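PDB 3AFO: NADH kinase POS5, which phosphorylates NADH, and less readily NAD(+), with ATP in mitochondria, supplying the reductant NADPH for antioxidant defence. Local coordinates for the interface of chains A and B. Coordinates in Å, arbitrary orientation; residue numbers count along the deposited sequence, not the author numbering. Chains: chain A/B, NADH kinase POS5.

Contact 1: the interface of chains A and B. Residues chain A 220, 326, 328; chain B 29-31, 361-362.
B:Lys31 leaves its backbone with CG opposite the carbonyl carbon and beside N (chi1 -70°), then bends at chi3 (73°), a course that carries its ammonium group to the carboxylate of A:Asp220. The two side chains reach toward each other and join in a salt bridge, B:Lys31 NZ to A:Asp220 OD2 at 2.9 Å. The ammonium meets that oxygen on its anti side, 20° out of the carboxylate plane. Two acceptors of its own chain hold the same nitrogen: the amide oxygen OD1 of B:Asn362, met almost head-on by the ammonium, and the backbone O of B:Glu361, each 2.8 Å from B:Lys31 NZ. One oxygen of chain A and two of chain B surround the ammonium, a grouping that would probably stabilise its positive charge.

Beside the salt bridge, A:Ile328 packs its methyls on chain B. CD1 of its longer branch lies 3.9 Å from CB of B:Glu361 and also touches the amide group of B:Asn362. Its other methyl, CG2, packs against CD of B:Lys31 at 3.8 Å, alongside the aliphatic stretch of the lysine. A:Ile326 extends this surface, its CG2 resting 3.8 Å from CA of B:Asn29.

The carboxylate of B:Glu361 organises the chain B side, accepting bonds on the syn lone pairs of both oxygens: OE1 from the hydroxyl OG of B:Ser30, and OE2 from the backbone N of B:Lys31. It thereby ties the 29-31 segment to the loop before helix 363-370. This mixed polar and apolar patch of the two-fold interface may help hold two kinase copies together. On chain A, A:Asp220 occupies the turn between strands 213-219 and 222-228, while both isoleucines belong to the loop that follows strand 316-321.

Contact 2: the interface of chains A and B. Residues chain A 220, 222-223, 328; chain B 362, 365-366.
The start of strand 222-228 of chain A meets the N-terminal part of helix 363-370 of chain B and B:Asn362, the residue just before that helix. The contact belongs to the two-fold interface of this NAD kinase family member, with strand 222-228 coming from its C-terminal domain. A:Glu222 carries the contact. Its CG stands opposite the backbone N (chi1 166°), and a bend at chi2 leads the carboxylate to B:Arg366, whose chain is extended from CG to NE.

B:Arg366 runs roughly perpendicular to the glutamate. Oxygen OE2 accepts a hydrogen bond from B:Arg366 NE at 2.7 Å through its syn lone pair, and this pair also forms a salt bridge. The carboxylate sits at the edge of the guanidinium, the two planes turned 50° apart as modelled. A weak bond from B:Arg366 NH2 reaches the same OE2 at 3.0 Å, so the arginine grips one oxygen mainly.

The other oxygen, OE1, is modelled too close to B:Asn362 and also faces its backbone O, another acceptor, so its position is doubtful, and with it the exact turn of the carboxylate. Nearer the backbone, A:Glu222 CB lies 3.4 Å from the amide ND2 of B:Asn362. B:Ile365 lies alongside the glutamate, pointing the other way, its CG2 coming to 4.1 Å from A:Glu222 CG and to 3.8 Å from the backbone O of A:Phe223.

Contact 1: the interface of chains A and B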
# COMPACT_ATOMS: atom_id res chain seq x y z
N ASP A 220 8.51 -24.81 -1.61
CA ASP A 220 9.59 -25.78 -1.82
C ASP A 220 9.81 -26.65 -0.58
O ASP A 220 10.94 -26.97 -0.20
CB ASP A 220 10.88 -25.05 -2.26
CG ASP A 220 10.66 -24.20 -3.51
OD1 ASP A 220 9.85 -24.61 -4.36
OD2 ASP A 220 11.29 -23.13 -3.64
N ILE A 326 10.72 -27.08 -10.12
CA ILE A 326 11.88 -27.74 -9.53
C ILE A 326 11.44 -28.32 -8.20
O ILE A 326 10.92 -27.60 -7.33
CB ILE A 326 13.09 -26.78 -9.34
CG1 ILE A 326 13.63 -26.31 -10.69
CG2 ILE A 326 14.21 -27.45 -8.53
CD1 ILE A 326 14.49 -25.05 -10.61
N ILE A 328 12.75 -29.68 -5.02
CA ILE A 328 13.88 -29.91 -4.11
C ILE A 328 13.49 -31.01 -3.12
O ILE A 328 12.30 -31.19 -2.81
CB ILE A 328 14.41 -28.62 -3.42
CG1 ILE A 328 13.44 -28.12 -2.34
CG2 ILE A 328 14.73 -27.54 -4.46
CD1 ILE A 328 14.06 -27.13 -1.39
N ASN B 29 16.79 -31.13 -9.46
CA ASN B 29 16.10 -30.74 -8.22
C ASN B 29 16.90 -29.86 -7.24
O ASN B 29 16.91 -30.07 -6.03
CB ASN B 29 15.43 -31.94 -7.53
CG ASN B 29 16.39 -33.06 -7.23
OD1 ASN B 29 17.27 -32.92 -6.38
ND2 ASN B 29 16.21 -34.18 -7.92
N SER B 30 17.57 -28.86 -7.82
CA SER B 30 18.22 -27.81 -7.06
C SER B 30 17.85 -26.46 -7.66
O SER B 30 17.69 -26.32 -8.87
CB SER B 30 19.75 -27.97 -7.07
OG SER B 30 20.37 -26.91 -6.35
N LYS B 31 17.73 -25.48 -6.77
CA LYS B 31 17.51 -24.09 -7.15
C LYS B 31 18.84 -23.37 -7.39
O LYS B 31 18.87 -22.24 -7.89
CB LYS B 31 16.71 -23.38 -6.04
CG LYS B 31 15.24 -23.85 -5.92
CD LYS B 31 14.69 -23.71 -4.49
CE LYS B 31 14.41 -22.26 -4.11
NZ LYS B 31 13.86 -22.17 -2.72
N GLU B 361 19.04 -24.21 0.26
CA GLU B 361 18.17 -24.01 -0.91
C GLU B 361 17.07 -22.98 -0.64
O GLU B 361 16.45 -22.47 -1.58
CB GLU B 361 17.51 -25.35 -1.29
CG GLU B 361 18.49 -26.43 -1.74
CD GLU B 361 18.72 -26.42 -3.23
OE1 GLU B 361 19.64 -27.13 -3.67
OE2 GLU B 361 17.98 -25.72 -3.97
N ASN B 362 16.85 -22.69 0.63
CA ASN B 362 15.77 -21.81 1.05
C ASN B 362 16.19 -20.57 1.87
O ASN B 362 15.50 -20.18 2.82
CB ASN B 362 14.71 -22.63 1.80
CG ASN B 362 14.05 -23.67 0.91
OD1 ASN B 362 13.83 -23.45 -0.28
ND2 ASN B 362 13.75 -24.83 1.49

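Contact 2: the interface of chains A and B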
# COMPACT_ATOMS: atom_id res chain seq x y z
N ASP A 220 8.51 -24.81 -1.61
CA ASP A 220 9.59 -25.78 -1.82
C ASP A 220 9.81 -26.65 -0.58
O ASP A 220 10.94 -26.97 -0.20
CB ASP A 220 10.88 -25.05 -2.26
CG ASP A 220 10.66 -24.20 -3.51
OD1 ASP A 220 9.85 -24.61 -4.36
OD2 ASP A 220 11.29 -23.13 -3.64
N GLU A 222 9.44 -25.88 2.52
CA GLU A 222 9.79 -25.11 3.70
C GLU A 222 8.60 -24.27 4.13
O GLU A 222 7.90 -23.70 3.29
CB GLU A 222 11.00 -24.21 3.42
CG GLU A 222 11.22 -23.14 4.49
CD GLU A 222 12.67 -22.78 4.69
OE1 GLU A 222 13.23 -22.05 3.85
OE2 GLU A 222 13.26 -23.21 5.71
N PHE A 223 8.37 -24.20 5.44
CA PHE A 223 7.29 -23.40 5.98
C PHE A 223 7.62 -21.92 5.78
O PHE A 223 8.70 -21.46 6.17
CB PHE A 223 7.09 -23.72 7.46
CG PHE A 223 6.04 -22.89 8.11
CD1 PHE A 223 4.70 -23.09 7.80
CD2 PHE A 223 6.40 -21.90 9.02
CE1 PHE A 223 3.71 -22.31 8.41
CE2 PHE A 223 5.41 -21.14 9.63
CZ PHE A 223 4.08 -21.35 9.33
N ILE A 328 12.75 -29.68 -5.02
CA ILE A 328 13.88 -29.91 -4.11
C ILE A 328 13.49 -31.01 -3.12
O ILE A 328 12.30 -31.19 -2.81
CB ILE A 328 14.41 -28.62 -3.42
CG1 ILE A 328 13.44 -28.12 -2.34
CG2 ILE A 328 14.73 -27.54 -4.46
CD1 ILE A 328 14.06 -27.13 -1.39
N ASN B 362 16.85 -22.69 0.63
CA ASN B 362 15.77 -21.81 1.05
C ASN B 362 16.19 -20.57 1.87
O ASN B 362 15.50 -20.18 2.82
CB ASN B 362 14.71 -22.63 1.80
CG ASN B 362 14.05 -23.67 0.91
OD1 ASN B 362 13.83 -23.45 -0.28
ND2 ASN B 362 13.75 -24.83 1.49
N ILE B 365 13.46 -17.41 1.77
CA ILE B 365 12.39 -17.57 2.77
C ILE B 365 12.86 -17.17 4.16
O ILE B 365 12.24 -16.35 4.85
CB ILE B 365 11.87 -19.02 2.87
CG1 ILE B 365 11.41 -19.57 1.52
CG2 ILE B 365 10.77 -19.13 3.96
CD1 ILE B 365 10.45 -18.70 0.78
N ARG B 366 13.97 -17.77 4.58
CA ARG B 366 14.49 -17.54 5.92
C ARG B 366 14.89 -16.10 6.15
O ARG B 366 14.61 -15.54 7.21
CB ARG B 366 15.64 -18.52 6.22
CG ARG B 366 15.17 -19.99 6.15
CD ARG B 366 16.31 -21.00 6.27
NE ARG B 366 15.79 -22.36 6.15
CZ ARG B 366 16.44 -23.46 6.52
NH1 ARG B 366 17.65 -23.39 7.05
NH2 ARG B 366 15.86 -24.65 6.37

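The C-alpha centres of contacts 1 and 2 are about 8 Å apart, and the two patches share A:Asp220, A:Ile328 and B:Asn362, making them adjoining parts of one continuous surface. B:Asn362 joins them on chain B, while the turn before strand 222-228 and the loop holding A:Ile328 do so on chain A. Each patch has an acidic residue of chain A facing a basic residue of chain B. The interface is two-fold symmetric, and both contacts recur with the chains exchanged. The deposited assembly holds four copies, so this surface may contribute to a tetramer, although the structure alone does not establish the oligomeric state in mitochondria.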